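Fimbrin (Schizosaccharomyces pombe, PDB 1RT8) binds and crosslinks actin filaments, and takes part in cell polarity, cytokinesis, mating and spore formation. Local coordinates at residues V356-I369 and L381-N393. Residues are numbered along the deposited sequence; the frame is centred on the assembly and turned at random.
Sequences VDLGKNQGFSLVGI and LTLALVWQMMRMN
One face of the Phe364 ring lies against the backbone of helix 379-397, with Gln388 O and Met389 N each 3.9 Å above its plane and displaced toward the rim. At the ring's edge, near its plane, stands Leu385 CD1, while Met392 comes in obliquely, its CB 3.4 Å from Phe364 CE1. With CG anti to its own carbonyl carbon (chi1 -67°), Phe364 thrusts the ring into the helix flank, and CZ reaches Met389 CA at 3.5 Å. A flat ring suits this place, since it can lie over the Gln388-Met389 peptide while its rim meets Leu385, Met389 and Met392. Cutting the side chain back to an alanine's methyl would probably open a gap beside Met389 and Met392 and strip that peptide of its cover. Gln388 adds its aliphatic part, CB 4.0 Å from Phe364 CG and CG against Leu366 CD2. Gly363, first residue past helix 345-361, closes it in a Schellman motif; at its phi of 94° a CB would jam against the preceding carbonyl O. Flexible Met392 bends twice, bringing CE 3.6 Å from Gln362 O. Farther along, branched aliphatic residues take over: Leu366 CD2 meets Leu385 CD1 at 3.5 Å. The Ile369 and Leu381 side chains run alongside in opposing senses, and the short Ala384 lets Ile369 CD1 settle near Leu381 O. Leu385 and Met389 also touch helix 314-323, so the packing continues into the core of the third calponin-homology domain, a helical fold found in many actin-binding proteins, here within the second actin-binding region.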
# COMPACT_ATOMS: atom_id res chain seq x y z
N VAL A 356 7.70 -11.86 -23.89
CA VAL A 356 6.67 -11.63 -24.89
C VAL A 356 6.17 -12.94 -25.50
O VAL A 356 4.96 -13.12 -25.69
CB VAL A 356 7.18 -10.67 -26.00
CG1 VAL A 356 6.24 -10.67 -27.19
CG2 VAL A 356 7.29 -9.26 -25.42
N ASP A 357 7.09 -13.85 -25.80
CA ASP A 357 6.71 -15.14 -26.37
C ASP A 357 5.88 -15.98 -25.39
O ASP A 357 4.93 -16.66 -25.79
CB ASP A 357 7.95 -15.92 -26.80
CG ASP A 357 8.50 -15.46 -28.13
OD1 ASP A 357 7.79 -14.73 -28.85
OD2 ASP A 357 9.64 -15.82 -28.47
N LEU A 358 6.24 -15.95 -24.11
CA LEU A 358 5.47 -16.69 -23.11
C LEU A 358 4.06 -16.15 -23.06
O LEU A 358 3.12 -16.87 -22.72
CB LEU A 358 6.12 -16.57 -21.73
CG LEU A 358 7.37 -17.41 -21.52
CD1 LEU A 358 8.02 -17.04 -20.21
CD2 LEU A 358 7.00 -18.90 -21.55
N GLY A 359 3.91 -14.87 -23.41
CA GLY A 359 2.61 -14.24 -23.43
C GLY A 359 1.85 -14.71 -24.65
O GLY A 359 0.66 -15.01 -24.58
N LYS A 360 2.54 -14.77 -25.78
CA LYS A 360 1.91 -15.22 -27.01
C LYS A 360 1.46 -16.67 -26.84
O LYS A 360 0.36 -17.04 -27.24
CB LYS A 360 2.88 -15.07 -28.19
CG LYS A 360 3.17 -13.62 -28.53
CD LYS A 360 4.05 -13.48 -29.76
CE LYS A 360 4.16 -12.02 -30.21
NZ LYS A 360 5.01 -11.87 -31.44
N ASN A 361 2.31 -17.50 -26.23
CA ASN A 361 1.96 -18.90 -26.00
C ASN A 361 0.70 -19.03 -25.17
O ASN A 361 -0.12 -19.92 -25.40
CB ASN A 361 3.09 -19.64 -25.28
CG ASN A 361 4.30 -19.86 -26.16
OD1 ASN A 361 4.17 -19.97 -27.38
ND2 ASN A 361 5.48 -19.94 -25.55
N GLN A 362 0.55 -18.13 -24.20
CA GLN A 362 -0.61 -18.15 -23.32
C GLN A 362 -1.87 -17.52 -23.90
O GLN A 362 -2.89 -17.42 -23.22
CB GLN A 362 -0.25 -17.48 -22.00
CG GLN A 362 0.62 -18.34 -21.12
CD GLN A 362 0.91 -17.70 -19.79
OE1 GLN A 362 0.13 -16.88 -19.30
NE2 GLN A 362 2.03 -18.09 -19.17
N GLY A 363 -1.80 -17.11 -25.16
CA GLY A 363 -2.96 -16.53 -25.80
C GLY A 363 -3.07 -15.01 -25.76
O GLY A 363 -4.04 -14.46 -26.28
N PHE A 364 -2.10 -14.34 -25.16
CA PHE A 364 -2.12 -12.88 -25.10
C PHE A 364 -2.19 -12.30 -26.51
O PHE A 364 -1.79 -12.95 -27.49
CB PHE A 364 -0.84 -12.32 -24.45
CG PHE A 364 -0.67 -12.65 -22.99
CD1 PHE A 364 -1.53 -13.53 -22.33
CD2 PHE A 364 0.39 -12.09 -22.27
CE1 PHE A 364 -1.34 -13.85 -20.98
CE2 PHE A 364 0.60 -12.40 -20.92
CZ PHE A 364 -0.27 -13.28 -20.27
N SER A 365 -2.70 -11.09 -26.63
CA SER A 365 -2.74 -10.42 -27.92
C SER A 365 -1.57 -9.43 -27.85
O SER A 365 -1.68 -8.37 -27.23
CB SER A 365 -4.07 -9.69 -28.10
OG SER A 365 -4.09 -8.97 -29.31
N LEU A 366 -0.45 -9.79 -28.47
CA LEU A 366 0.75 -8.95 -28.45
C LEU A 366 1.37 -8.73 -29.84
O LEU A 366 2.52 -8.34 -29.95
CB LEU A 366 1.80 -9.61 -27.54
CG LEU A 366 1.35 -9.96 -26.11
CD1 LEU A 366 2.38 -10.86 -25.46
CD2 LEU A 366 1.17 -8.67 -25.28
N VAL A 367 0.58 -8.97 -30.88
CA VAL A 367 1.06 -8.84 -32.26
C VAL A 367 1.97 -7.65 -32.59
O VAL A 367 2.94 -7.80 -33.32
CB VAL A 367 -0.12 -8.85 -33.25
CG1 VAL A 367 0.39 -9.16 -34.65
CG2 VAL A 367 -1.16 -9.87 -32.81
N GLY A 368 1.67 -6.47 -32.05
CA GLY A 368 2.50 -5.31 -32.36
C GLY A 368 3.58 -4.98 -31.33
O GLY A 368 4.20 -3.91 -31.39
N ILE A 369 3.81 -5.88 -30.39
CA ILE A 369 4.79 -5.63 -29.34
C ILE A 369 6.03 -6.50 -29.48
O ILE A 369 5.94 -7.66 -29.87
CB ILE A 369 4.17 -5.88 -27.96
CG1 ILE A 369 3.00 -4.93 -27.76
CG2 ILE A 369 5.22 -5.73 -26.87
CD1 ILE A 369 2.24 -5.15 -26.49
N LEU A 381 3.36 0.34 -24.93
CA LEU A 381 3.52 -1.09 -25.12
C LEU A 381 3.82 -1.85 -23.82
O LEU A 381 3.48 -3.03 -23.70
CB LEU A 381 4.59 -1.36 -26.19
CG LEU A 381 4.28 -0.67 -27.53
CD1 LEU A 381 5.35 -1.02 -28.57
CD2 LEU A 381 2.90 -1.08 -28.04
N THR A 382 4.42 -1.19 -22.84
CA THR A 382 4.70 -1.85 -21.56
C THR A 382 3.36 -2.02 -20.83
O THR A 382 3.10 -3.06 -20.23
CB THR A 382 5.68 -1.05 -20.68
OG1 THR A 382 6.95 -0.96 -21.33
CG2 THR A 382 5.87 -1.74 -19.33
N LEU A 383 2.52 -0.99 -20.89
CA LEU A 383 1.20 -1.05 -20.26
C LEU A 383 0.34 -2.09 -20.96
O LEU A 383 -0.42 -2.82 -20.32
CB LEU A 383 0.51 0.31 -20.33
CG LEU A 383 0.98 1.44 -19.43
CD1 LEU A 383 0.37 2.74 -19.94
CD2 LEU A 383 0.54 1.18 -17.98
N ALA A 384 0.45 -2.16 -22.28
CA ALA A 384 -0.34 -3.10 -23.06
C ALA A 384 0.02 -4.55 -22.71
O ALA A 384 -0.87 -5.41 -22.58
CB ALA A 384 -0.13 -2.86 -24.56
N LEU A 385 1.30 -4.84 -22.55
CA LEU A 385 1.72 -6.20 -22.21
C LEU A 385 1.27 -6.58 -20.80
O LEU A 385 0.74 -7.66 -20.60
CB LEU A 385 3.24 -6.34 -22.33
CG LEU A 385 3.85 -7.64 -21.76
CD1 LEU A 385 3.25 -8.85 -22.47
CD2 LEU A 385 5.38 -7.61 -21.97
N VAL A 386 1.47 -5.70 -19.83
CA VAL A 386 1.04 -6.05 -18.48
C VAL A 386 -0.48 -6.20 -18.46
O VAL A 386 -1.00 -7.12 -17.83
CB VAL A 386 1.48 -5.00 -17.44
CG1 VAL A 386 0.90 -5.34 -16.07
CG2 VAL A 386 3.00 -4.95 -17.36
N TRP A 387 -1.19 -5.33 -19.17
CA TRP A 387 -2.65 -5.42 -19.23
C TRP A 387 -3.07 -6.79 -19.74
O TRP A 387 -3.96 -7.42 -19.17
CB TRP A 387 -3.25 -4.34 -20.13
CG TRP A 387 -4.70 -4.58 -20.42
CD1 TRP A 387 -5.28 -4.76 -21.64
CD2 TRP A 387 -5.76 -4.69 -19.45
NE1 TRP A 387 -6.63 -4.98 -21.50
CE2 TRP A 387 -6.95 -4.94 -20.17
CE3 TRP A 387 -5.82 -4.60 -18.06
CZ2 TRP A 387 -8.19 -5.10 -19.54
CZ3 TRP A 387 -7.06 -4.76 -17.42
CH2 TRP A 387 -8.22 -5.01 -18.16
N GLN A 388 -2.45 -7.26 -20.82
CA GLN A 388 -2.80 -8.58 -21.35
C GLN A 388 -2.61 -9.65 -20.29
O GLN A 388 -3.39 -10.59 -20.20
CB GLN A 388 -1.95 -8.91 -22.58
CG GLN A 388 -2.33 -8.11 -23.79
CD GLN A 388 -3.71 -8.46 -24.29
OE1 GLN A 388 -4.48 -7.57 -24.66
NE2 GLN A 388 -4.04 -9.75 -24.31
N MET A 389 -1.56 -9.50 -19.49
CA MET A 389 -1.29 -10.46 -18.42
C MET A 389 -2.41 -10.39 -17.38
O MET A 389 -2.94 -11.42 -16.95
CB MET A 389 0.06 -10.17 -17.75
CG MET A 389 0.52 -11.27 -16.81
SD MET A 389 2.02 -10.84 -15.90
CE MET A 389 3.29 -11.58 -16.92
N MET A 390 -2.78 -9.18 -16.97
CA MET A 390 -3.85 -9.02 -16.00
C MET A 390 -5.18 -9.52 -16.58
O MET A 390 -5.93 -10.21 -15.91
CB MET A 390 -4.01 -7.55 -15.60
CG MET A 390 -5.29 -7.26 -14.80
SD MET A 390 -5.43 -5.54 -14.19
CE MET A 390 -4.35 -5.59 -12.79
N ARG A 391 -5.45 -9.16 -17.83
CA ARG A 391 -6.69 -9.55 -18.48
C ARG A 391 -6.86 -11.06 -18.62
O ARG A 391 -7.95 -11.60 -18.38
CB ARG A 391 -6.80 -8.89 -19.85
CG ARG A 391 -8.10 -9.20 -20.58
CD ARG A 391 -9.30 -8.66 -19.81
NE ARG A 391 -10.56 -8.98 -20.47
CZ ARG A 391 -11.17 -10.16 -20.42
NH1 ARG A 391 -10.65 -11.16 -19.74
NH2 ARG A 391 -12.33 -10.34 -21.06
N MET A 392 -5.80 -11.75 -19.05
CA MET A 392 -5.87 -13.19 -19.21
C MET A 392 -6.08 -13.86 -17.87
O MET A 392 -6.80 -14.84 -17.76
CB MET A 392 -4.60 -13.73 -19.86
CG MET A 392 -4.68 -15.22 -20.19
SD MET A 392 -6.11 -15.58 -21.24
CE MET A 392 -5.54 -15.01 -22.84
N ASN A 393 -5.45 -13.31 -16.83
CA ASN A 393 -5.57 -13.86 -15.49
C ASN A 393 -7.04 -13.82 -15.05
O ASN A 393 -7.52 -14.76 -14.42
CB ASN A 393 -4.72 -13.05 -14.51
CG ASN A 393 -4.67 -13.67 -13.12
OD1 ASN A 393 -4.73 -12.97 -12.12
ND2 ASN A 393 -4.56 -14.99 -13.06